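Local structure of outer membrane protein SusF (Bacteroides thetaiotaomicron, 4FE9) at residues 144-149 / 225-230; 261-266 / 293-298; 280-285 / 311-316. The protein binds starch at the bacterial cell surface through its carbohydrate-binding modules, ahead of starch transport into the periplasm for degradation. All blocks are in the same frame, centred on the assembly; numbering follows the deposited sequence.

Contact 1 (144-149 / 225-230); sequences TTPAVD and VSWTNA
The indole of W227 stands against P146 because its CG sits between the backbone N and the carbonyl carbon (chi1 52°), while on T145 the methyl CG2, anti to the carbonyl carbon, is turned to the same ring. The result is a proline CH-pi contact between two loops at the surface of the first carbohydrate-binding module: one leads from strand 128-141 into strand 153-157, the other follows strand 222-224. P146 CD lies 3.5 Å from the centroid of the six-membered ring of W227, 14° off the ring normal, which places this carbon almost directly over the ring face, as a CH-pi contact needs. P146 CG shares the same face and comes to 3.6 Å from W227 CD2, where the two indole rings join. The ring is gripped by more than the proline: R106 makes a cation-pi contact with it, and Y250 packs with it edge-to-face. A serine in place of W227 would probably leave the P146 ring without the surface it lies on and R106 without its aromatic partner. The chain bends around W227 in an ST turn, the T228 N-H reaching S226 OG at 3.2 Å. Beside the proline, T145 CG2 approaches W227 CH2 obliquely at 3.9 Å.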
loop_
_atom_site.group_PDB
_atom_site.type_symbol
_atom_site.label_atom_id
_atom_site.label_comp_id
_atom_site.label_asym_id
_atom_site.label_seq_id
_atom_site.Cartn_x
_atom_site.Cartn_y
_atom_site.Cartn_z
ATOM N N THR A 144 -6.177 -20.228 -18.273
ATOM C CA THR A 144 -6.523 -18.950 -18.870
ATOM C C THR A 144 -7.596 -18.241 -18.053
ATOM O O THR A 144 -8.538 -18.857 -17.591
ATOM C CB THR A 144 -6.994 -19.195 -20.306
ATOM O OG1 THR A 144 -5.877 -19.697 -21.055
ATOM C CG2 THR A 144 -7.511 -17.895 -20.963
ATOM N N THR A 145 -7.361 -16.989 -17.734
ATOM C CA THR A 145 -8.365 -16.219 -16.988
ATOM C C THR A 145 -9.396 -15.615 -17.928
ATOM O O THR A 145 -9.181 -15.586 -19.145
ATOM C CB THR A 145 -7.736 -15.166 -16.134
ATOM O OG1 THR A 145 -7.123 -14.182 -16.960
ATOM C CG2 THR A 145 -6.648 -15.791 -15.193
ATOM N N PRO A 146 -10.560 -15.197 -17.385
ATOM C CA PRO A 146 -11.509 -14.519 -18.275
ATOM C C PRO A 146 -10.884 -13.373 -19.035
ATOM O O PRO A 146 -9.948 -12.728 -18.551
ATOM C CB PRO A 146 -12.628 -14.029 -17.311
ATOM C CG PRO A 146 -12.485 -14.967 -16.049
ATOM C CD PRO A 146 -11.001 -15.202 -15.966
ATOM N N ALA A 147 -11.404 -13.111 -20.225
ATOM C CA ALA A 147 -11.052 -11.889 -20.963
ATOM C C ALA A 147 -11.442 -10.632 -20.166
ATOM O O ALA A 147 -12.380 -10.655 -19.389
ATOM C CB ALA A 147 -11.750 -11.883 -22.331
ATOM N N VAL A 148 -10.677 -9.565 -20.321
ATOM C CA VAL A 148 -11.055 -8.270 -19.773
ATOM C C VAL A 148 -12.259 -7.697 -20.533
ATOM O O VAL A 148 -12.323 -7.787 -21.755
ATOM C CB VAL A 148 -9.872 -7.267 -19.828
ATOM C CG1 VAL A 148 -10.323 -5.910 -19.328
ATOM C CG2 VAL A 148 -8.725 -7.767 -18.962
ATOM N N ASP A 149 -13.310 -7.340 -19.802
ATOM C CA ASP A 149 -14.520 -6.806 -20.459
ATOM C C ASP A 149 -14.226 -5.376 -20.935
ATOM O O ASP A 149 -13.746 -4.573 -20.158
ATOM C CB ASP A 149 -15.710 -6.820 -19.492
ATOM C CG ASP A 149 -17.043 -6.595 -20.200
ATOM O OD1 ASP A 149 -17.886 -7.517 -20.198
ATOM O OD2 ASP A 149 -17.202 -5.540 -20.853
ATOM N N VAL A 225 -10.471 -14.045 -6.743
ATOM C CA VAL A 225 -11.752 -14.030 -7.432
ATOM C C VAL A 225 -11.985 -15.323 -8.159
ATOM O O VAL A 225 -11.134 -15.763 -8.915
ATOM C CB VAL A 225 -11.785 -12.875 -8.445
ATOM C CG1 VAL A 225 -13.103 -12.893 -9.248
ATOM C CG2 VAL A 225 -11.594 -11.565 -7.722
ATOM N N SER A 226 -13.217 -15.806 -8.119
ATOM C CA SER A 226 -13.589 -16.996 -8.817
ATOM C C SER A 226 -14.577 -16.668 -9.949
ATOM O O SER A 226 -15.396 -15.738 -9.818
ATOM C CB SER A 226 -14.250 -17.967 -7.839
ATOM O OG SER A 226 -14.925 -18.983 -8.546
ATOM N N TRP A 227 -14.488 -17.409 -11.048
ATOM C CA TRP A 227 -15.405 -17.245 -12.152
ATOM C C TRP A 227 -16.195 -18.478 -12.394
ATOM O O TRP A 227 -16.803 -18.635 -13.447
ATOM C CB TRP A 227 -14.667 -16.839 -13.447
ATOM C CG TRP A 227 -13.507 -17.743 -13.803
ATOM C CD1 TRP A 227 -13.553 -18.890 -14.552
ATOM C CD2 TRP A 227 -12.142 -17.512 -13.505
ATOM N NE1 TRP A 227 -12.285 -19.393 -14.716
ATOM C CE2 TRP A 227 -11.399 -18.550 -14.108
ATOM C CE3 TRP A 227 -11.464 -16.553 -12.733
ATOM C CZ2 TRP A 227 -10.037 -18.642 -13.988
ATOM C CZ3 TRP A 227 -10.128 -16.632 -12.644
ATOM C CH2 TRP A 227 -9.419 -17.729 -13.206
ATOM N N THR A 228 -16.154 -19.403 -11.444
ATOM C CA THR A 228 -16.845 -20.667 -11.619
ATOM C C THR A 228 -17.810 -20.968 -10.479
ATOM O O THR A 228 -17.391 -21.244 -9.374
ATOM C CB THR A 228 -15.857 -21.855 -11.771
ATOM O OG1 THR A 228 -14.776 -21.481 -12.651
ATOM C CG2 THR A 228 -16.601 -23.066 -12.376
ATOM N N ASN A 229 -19.096 -20.842 -10.749
ATOM C CA ASN A 229 -20.118 -20.854 -9.693
ATOM C C ASN A 229 -19.803 -19.937 -8.517
ATOM O O ASN A 229 -19.858 -20.374 -7.374
ATOM C CB ASN A 229 -20.294 -22.274 -9.145
ATOM C CG ASN A 229 -21.158 -23.130 -10.031
ATOM O OD1 ASN A 229 -20.653 -23.999 -10.763
ATOM N ND2 ASN A 229 -22.468 -22.858 -10.026
ATOM N N ALA A 230 -19.384 -18.712 -8.802
ATOM C CA ALA A 230 -18.834 -17.833 -7.784
ATOM C C ALA A 230 -19.871 -17.568 -6.701
ATOM O O ALA A 230 -21.055 -17.434 -6.997
ATOM C CB ALA A 230 -18.367 -16.524 -8.393
#

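Contact 2 (261-266 / 293-298); sequences TELYMT and GTFWGI. With EDO (1,2-ethanediol), chain F.
L263 and F295 make an apolar CH-pi contact inside the second carbohydrate-binding module, between the approach to strand 264-267 and the beginning of strand 294-301. L263 CB sits over the centre of the phenyl ring, 3.7 Å from the F295 centroid and 11° off the ring normal. One of the leucine methyls, CD2, also reaches the ring, 4.0 Å from F295 CD2. With its CG anti to the carbonyl carbon (chi1 -58°), F295 extends its ring beneath the incoming chain. There T261 O meets the ring at its edge, in plane, 3.4 Å from F295 CE1, a position in which the partly positive ring hydrogens probably favour the carbonyl oxygen. In this antiparallel beta-sheet the two strands are not neighbours: strand 283-287 runs between them, pairing with L263 through L285, whose side chain also packs on F295. The contact thus reaches past a middle strand. L263 also packs on V354 of strand 348-357. Farther along 293-298, I298 N donates a nearly straight bond (172°) to O1 of an ethanediol, probably from the crystallisation liquor, at 2.7 Å. Within 261-266, Y264 OH gives a hydrogen bond to E262 OE1 at 2.9 Å, meeting it from above the carboxylate plane.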
loop_
_atom_site.group_PDB
_atom_site.type_symbol
_atom_site.label_atom_id
_atom_site.label_comp_id
_atom_site.label_asym_id
_atom_site.label_seq_id
_atom_site.Cartn_x
_atom_site.Cartn_y
_atom_site.Cartn_z
ATOM N N THR A 261 -10.033 13.599 9.867
ATOM C CA THR A 261 -10.187 14.910 9.269
ATOM C C THR A 261 -9.215 15.941 9.904
ATOM O O THR A 261 -8.934 16.997 9.333
ATOM C CB THR A 261 -11.689 15.427 9.417
ATOM O OG1 THR A 261 -12.136 15.193 10.759
ATOM C CG2 THR A 261 -12.625 14.622 8.489
ATOM N N GLU A 262 -8.675 15.599 11.067
ATOM C CA GLU A 262 -7.584 16.389 11.662
ATOM C C GLU A 262 -6.470 15.480 12.091
ATOM O O GLU A 262 -6.712 14.322 12.417
ATOM C CB GLU A 262 -8.109 17.172 12.866
ATOM C CG GLU A 262 -9.229 18.190 12.501
ATOM C CD GLU A 262 -9.653 19.082 13.699
ATOM O OE1 GLU A 262 -9.415 18.695 14.873
ATOM O OE2 GLU A 262 -10.295 20.126 13.455
ATOM N N LEU A 263 -5.290 16.054 12.295
ATOM C CA LEU A 263 -4.137 15.283 12.758
ATOM C C LEU A 263 -3.168 16.163 13.537
ATOM O O LEU A 263 -2.966 17.344 13.203
ATOM C CB LEU A 263 -3.394 14.645 11.577
ATOM C CG LEU A 263 -2.442 13.519 11.982
ATOM C CD1 LEU A 263 -3.224 12.246 12.333
ATOM C CD2 LEU A 263 -1.431 13.251 10.894
ATOM N N TYR A 264 -2.612 15.595 14.601
ATOM C CA TYR A 264 -1.793 16.341 15.539
ATOM C C TYR A 264 -0.549 15.538 15.853
ATOM O O TYR A 264 -0.560 14.301 15.755
ATOM C CB TYR A 264 -2.554 16.603 16.829
ATOM C CG TYR A 264 -3.787 17.479 16.666
ATOM C CD1 TYR A 264 -3.712 18.863 16.838
ATOM C CD2 TYR A 264 -5.031 16.913 16.384
ATOM C CE1 TYR A 264 -4.849 19.668 16.712
ATOM C CE2 TYR A 264 -6.156 17.699 16.219
ATOM C CZ TYR A 264 -6.056 19.075 16.346
ATOM O OH TYR A 264 -7.186 19.835 16.245
ATOM N N MET A 265 0.549 16.256 16.049
ATOM C CA MET A 265 1.832 15.671 16.398
ATOM C C MET A 265 2.212 16.109 17.796
ATOM O O MET A 265 1.966 17.255 18.187
ATOM C CB MET A 265 2.900 16.137 15.417
ATOM C CG MET A 265 4.338 15.688 15.780
ATOM S SD MET A 265 5.515 16.095 14.509
ATOM C CE MET A 265 5.825 17.812 14.924
ATOM N N THR A 266 2.604 15.138 18.610
ATOM C CA THR A 266 3.292 15.407 19.853
ATOM C C THR A 266 4.619 14.636 19.859
ATOM O O THR A 266 5.057 14.124 18.810
ATOM C CB THR A 266 2.430 15.033 21.060
ATOM O OG1 THR A 266 3.017 15.553 22.257
ATOM C CG2 THR A 266 2.266 13.505 21.180
ATOM N N GLY A 293 -7.525 12.316 4.256
ATOM C CA GLY A 293 -6.674 11.734 5.296
ATOM C C GLY A 293 -5.191 12.126 5.152
ATOM O O GLY A 293 -4.321 11.472 5.707
ATOM N N THR A 294 -4.918 13.196 4.412
ATOM C CA THR A 294 -3.553 13.613 4.187
ATOM C C THR A 294 -3.265 15.015 4.690
ATOM O O THR A 294 -4.106 15.933 4.547
ATOM C CB THR A 294 -3.163 13.486 2.724
ATOM O OG1 THR A 294 -3.853 14.473 1.951
ATOM C CG2 THR A 294 -3.524 12.117 2.213
ATOM N N PHE A 295 -2.070 15.192 5.269
ATOM C CA PHE A 295 -1.749 16.367 6.099
ATOM C C PHE A 295 -0.282 16.690 5.940
ATOM O O PHE A 295 0.498 15.838 5.499
ATOM C CB PHE A 295 -2.032 16.093 7.589
ATOM C CG PHE A 295 -3.422 15.709 7.871
ATOM C CD1 PHE A 295 -4.362 16.666 8.195
ATOM C CD2 PHE A 295 -3.794 14.381 7.892
ATOM C CE1 PHE A 295 -5.685 16.307 8.427
ATOM C CE2 PHE A 295 -5.107 14.006 8.158
ATOM C CZ PHE A 295 -6.056 14.970 8.404
ATOM N N TRP A 296 0.092 17.913 6.277
ATOM C CA TRP A 296 1.477 18.338 6.222
ATOM C C TRP A 296 1.775 19.438 7.247
ATOM O O TRP A 296 0.851 20.029 7.856
ATOM C CB TRP A 296 1.876 18.779 4.806
ATOM C CG TRP A 296 1.204 20.091 4.346
ATOM C CD1 TRP A 296 -0.079 20.238 3.870
ATOM C CD2 TRP A 296 1.726 21.420 4.501
ATOM N NE1 TRP A 296 -0.387 21.583 3.724
ATOM C CE2 TRP A 296 0.725 22.323 4.048
ATOM C CE3 TRP A 296 2.902 21.941 5.056
ATOM C CZ2 TRP A 296 0.920 23.681 4.025
ATOM C CZ3 TRP A 296 3.125 23.297 4.975
ATOM C CH2 TRP A 296 2.148 24.158 4.456
ATOM N N GLY A 297 3.058 19.588 7.573
ATOM C CA GLY A 297 3.492 20.691 8.392
ATOM C C GLY A 297 4.957 20.943 8.176
ATOM O O GLY A 297 5.681 20.065 7.699
ATOM N N ILE A 298 5.406 22.137 8.514
ATOM C CA ILE A 298 6.849 22.395 8.586
ATOM C C ILE A 298 7.299 22.600 10.010
ATOM O O ILE A 298 6.644 23.314 10.777
ATOM C CB ILE A 298 7.254 23.557 7.722
ATOM C CG1 ILE A 298 7.279 23.116 6.264
ATOM C CG2 ILE A 298 8.651 24.097 8.147
ATOM C CD1 ILE A 298 7.412 24.239 5.272
HETATM C C1 EDO F . 3.126 24.081 10.651
HETATM O O1 EDO F . 3.583 24.041 9.292
HETATM C C2 EDO F . 1.867 23.253 10.728
HETATM O O2 EDO F . 1.341 23.337 12.054
#

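Contact 3 (280-285 / 311-316); sequences NAWKAL and PQANWG. With GLC (alpha-D-glucopyranose), chain C; EDO (1,2-ethanediol), chain H; EDO (1,2-ethanediol), chain F.
W282 lies with one face against the backbone of A313 and N314, and this is the tight half of the contact. The carbonyl carbon of A313 sits over the centre of the indole, 3.4 Å above its plane, and the N314 N is over the same face, nearer the rim. A313 CB closes the near end, 3.7 Å from W282 CG. A313 is the centre of an inverse gamma turn, where the chain bends beside the indole face. W282 NE1 spends its N-H elsewhere, on G273 O. At its outer end the indole turns edge-on to a second tryptophan: W282 CH2 points into the face of W315 in a T-shaped pair, the six-membered rings 5.2 Å apart between centroids and their planes at 66°.

Away from the indole the loop is looser, with Q312 and N314 partly exposed and polar bonds doing more of the work. Q312, its chain bent at chi2 (-75°), folds its amide back so that NE2 donates to both N314 O and G316 O, each at 2.9 Å. Both acceptors lie in the amide plane; G316 O is met on a lone pair, N314 O from above its carbonyl plane. N314, with CB directed away from W282, sends ND2 outward to O2 of an ethanediol, probably from the crystallisation liquor, at 3.0 Å.

W315 joins the two halves to the ligand. Its NE1 bonds to W272 O, which helps fix the rotation of the ring. One face takes the edge of W282, the backing found in this module; the opposite face carries a glucose, with GLC C4 3.9 Å above the plane over its centre, while K308 and D318 hydrogen-bond the sugar. A sugar laid on an aromatic platform is characteristic of starch-binding modules, and here W315 supplies one wall of the second module's glycan pocket, together with W272, K308, D318 and N341.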
loop_
_atom_site.group_PDB
_atom_site.type_symbol
_atom_site.label_atom_id
_atom_site.label_comp_id
_atom_site.label_asym_id
_atom_site.label_seq_id
_atom_site.Cartn_x
_atom_site.Cartn_y
_atom_site.Cartn_z
ATOM N N ASN A 280 0.297 23.701 23.269
ATOM C CA ASN A 280 1.680 23.592 23.712
ATOM C C ASN A 280 2.215 22.160 23.587
ATOM O O ASN A 280 3.345 21.946 23.140
ATOM C CB ASN A 280 1.822 24.117 25.159
ATOM C CG ASN A 280 1.854 25.663 25.227
ATOM O OD1 ASN A 280 2.470 26.334 24.368
ATOM N ND2 ASN A 280 1.160 26.225 26.211
ATOM N N ALA A 281 1.355 21.188 23.868
ATOM C CA ALA A 281 1.736 19.794 23.777
ATOM C C ALA A 281 1.427 19.145 22.387
ATOM O O ALA A 281 2.012 18.119 22.042
ATOM C CB ALA A 281 1.096 19.018 24.879
ATOM N N TRP A 282 0.497 19.745 21.623
ATOM C CA TRP A 282 -0.043 19.114 20.374
ATOM C C TRP A 282 -0.026 20.076 19.210
ATOM O O TRP A 282 -0.659 21.124 19.274
ATOM C CB TRP A 282 -1.463 18.638 20.591
ATOM C CG TRP A 282 -1.582 17.631 21.634
ATOM C CD1 TRP A 282 -1.758 17.853 22.959
ATOM C CD2 TRP A 282 -1.396 16.211 21.482
ATOM N NE1 TRP A 282 -1.750 16.655 23.648
ATOM C CE2 TRP A 282 -1.559 15.632 22.757
ATOM C CE3 TRP A 282 -1.179 15.372 20.378
ATOM C CZ2 TRP A 282 -1.548 14.251 22.959
ATOM C CZ3 TRP A 282 -1.174 13.999 20.576
ATOM C CH2 TRP A 282 -1.293 13.454 21.871
ATOM N N LYS A 283 0.694 19.728 18.145
ATOM C CA LYS A 283 0.800 20.594 16.984
ATOM C C LYS A 283 -0.136 20.105 15.869
ATOM O O LYS A 283 0.027 18.993 15.361
ATOM C CB LYS A 283 2.230 20.605 16.455
ATOM C CG LYS A 283 3.316 20.939 17.519
ATOM C CD LYS A 283 3.402 22.430 17.752
ATOM C CE LYS A 283 2.913 22.776 19.136
ATOM N NZ LYS A 283 3.570 24.012 19.680
ATOM N N ALA A 284 -1.055 20.956 15.449
ATOM C CA ALA A 284 -1.944 20.633 14.319
ATOM C C ALA A 284 -1.148 20.568 13.017
ATOM O O ALA A 284 -0.244 21.374 12.805
ATOM C CB ALA A 284 -3.073 21.669 14.227
ATOM N N LEU A 285 -1.349 19.513 12.228
ATOM C CA LEU A 285 -0.927 19.544 10.811
ATOM C C LEU A 285 -2.016 20.115 9.905
ATOM O O LEU A 285 -3.141 20.220 10.293
ATOM C CB LEU A 285 -0.519 18.154 10.320
ATOM C CG LEU A 285 0.872 17.685 10.790
ATOM C CD1 LEU A 285 0.780 17.156 12.266
ATOM C CD2 LEU A 285 1.427 16.605 9.832
ATOM N N PRO A 311 -5.340 11.526 15.910
ATOM C CA PRO A 311 -6.402 12.179 15.198
ATOM C C PRO A 311 -7.148 13.234 16.064
ATOM O O PRO A 311 -8.147 13.779 15.627
ATOM C CB PRO A 311 -7.337 11.009 14.840
ATOM C CG PRO A 311 -7.168 10.071 15.934
ATOM C CD PRO A 311 -5.716 10.159 16.316
ATOM N N GLN A 312 -6.721 13.404 17.317
ATOM C CA GLN A 312 -7.117 14.543 18.124
ATOM C C GLN A 312 -5.900 14.965 18.945
ATOM O O GLN A 312 -4.836 14.349 18.821
ATOM C CB GLN A 312 -8.275 14.178 19.028
ATOM C CG GLN A 312 -7.931 13.127 20.115
ATOM C CD GLN A 312 -7.821 11.704 19.552
ATOM O OE1 GLN A 312 -8.778 11.181 18.983
ATOM N NE2 GLN A 312 -6.724 11.028 19.869
ATOM N N ALA A 313 -6.028 16.081 19.688
ATOM C CA ALA A 313 -4.931 16.629 20.484
ATOM C C ALA A 313 -4.847 15.875 21.819
ATOM O O ALA A 313 -5.065 16.447 22.886
ATOM C CB ALA A 313 -5.130 18.148 20.722
ATOM N N ASN A 314 -4.627 14.562 21.728
ATOM C CA ASN A 314 -4.651 13.690 22.881
ATOM C C ASN A 314 -4.311 12.274 22.447
ATOM O O ASN A 314 -4.362 11.957 21.244
ATOM C CB ASN A 314 -6.016 13.708 23.548
ATOM C CG ASN A 314 -5.962 13.228 24.993
ATOM O OD1 ASN A 314 -4.893 13.126 25.578
ATOM N ND2 ASN A 314 -7.114 12.985 25.577
ATOM N N TRP A 315 -3.992 11.405 23.423
ATOM C CA TRP A 315 -3.629 10.006 23.109
ATOM C C TRP A 315 -4.882 9.230 22.741
ATOM O O TRP A 315 -5.988 9.618 23.125
ATOM C CB TRP A 315 -2.914 9.352 24.298
ATOM C CG TRP A 315 -1.595 9.980 24.568
ATOM C CD1 TRP A 315 -1.301 10.844 25.588
ATOM C CD2 TRP A 315 -0.501 10.075 23.651
ATOM N NE1 TRP A 315 -0.009 11.288 25.473
ATOM C CE2 TRP A 315 0.479 10.889 24.255
ATOM C CE3 TRP A 315 -0.229 9.502 22.411
ATOM C CZ2 TRP A 315 1.706 11.104 23.681
ATOM C CZ3 TRP A 315 0.983 9.740 21.830
ATOM C CH2 TRP A 315 1.923 10.572 22.435
ATOM N N GLY A 316 -4.728 8.217 21.892
ATOM C CA GLY A 316 -5.880 7.406 21.444
ATOM C C GLY A 316 -5.885 7.284 19.928
ATOM O O GLY A 316 -5.932 8.305 19.213
HETATM C C1 GLC C . -0.498 5.763 24.832
HETATM C C2 GLC C . 0.317 5.924 23.554
HETATM C C3 GLC C . 1.797 5.998 23.855
HETATM C C4 GLC C . 2.064 7.104 24.859
HETATM C C5 GLC C . 1.209 6.902 26.083
HETATM C C6 GLC C . 1.413 8.037 27.081
HETATM O O2 GLC C . 0.077 4.809 22.714
HETATM O O3 GLC C . 2.553 6.235 22.661
HETATM O O4 GLC C . 3.405 7.042 25.271
HETATM O O5 GLC C . -0.179 6.823 25.733
HETATM O O6 GLC C . 0.583 7.771 28.211
HETATM C C1 EDO H . -10.077 15.082 22.526
HETATM O O1 EDO H . -9.431 16.353 22.258
HETATM C C2 EDO H . -9.674 14.580 23.926
HETATM O O2 EDO H . -9.670 13.145 23.961
HETATM C C1 EDO F . 3.126 24.081 10.651
HETATM O O1 EDO F . 3.583 24.041 9.292
HETATM C C2 EDO F . 1.867 23.253 10.728
HETATM O O2 EDO F . 1.341 23.337 12.054
#

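How the contacts relate
Contact 1 belongs to the first carbohydrate-binding module, contacts 2 and 3 to the second, and the chain completes contact 1 before either of the others opens. Its centre lies about 42 Å from that of contact 2 and 48 Å from that of contact 3, on the opposite side of the chain's centre. Contacts 2 and 3 are only about 9 Å apart between centres, and their segments alternate along the sequence. Both draw on one antiparallel sheet, where strand 283-287 lies between 264-267 and 294-301. M265 O and K283 N, 2.8 Å apart in a probable hydrogen bond, tie the first two of these strands; T266, ending 261-266, packs on W315, joining sheet to sugar-binding loop.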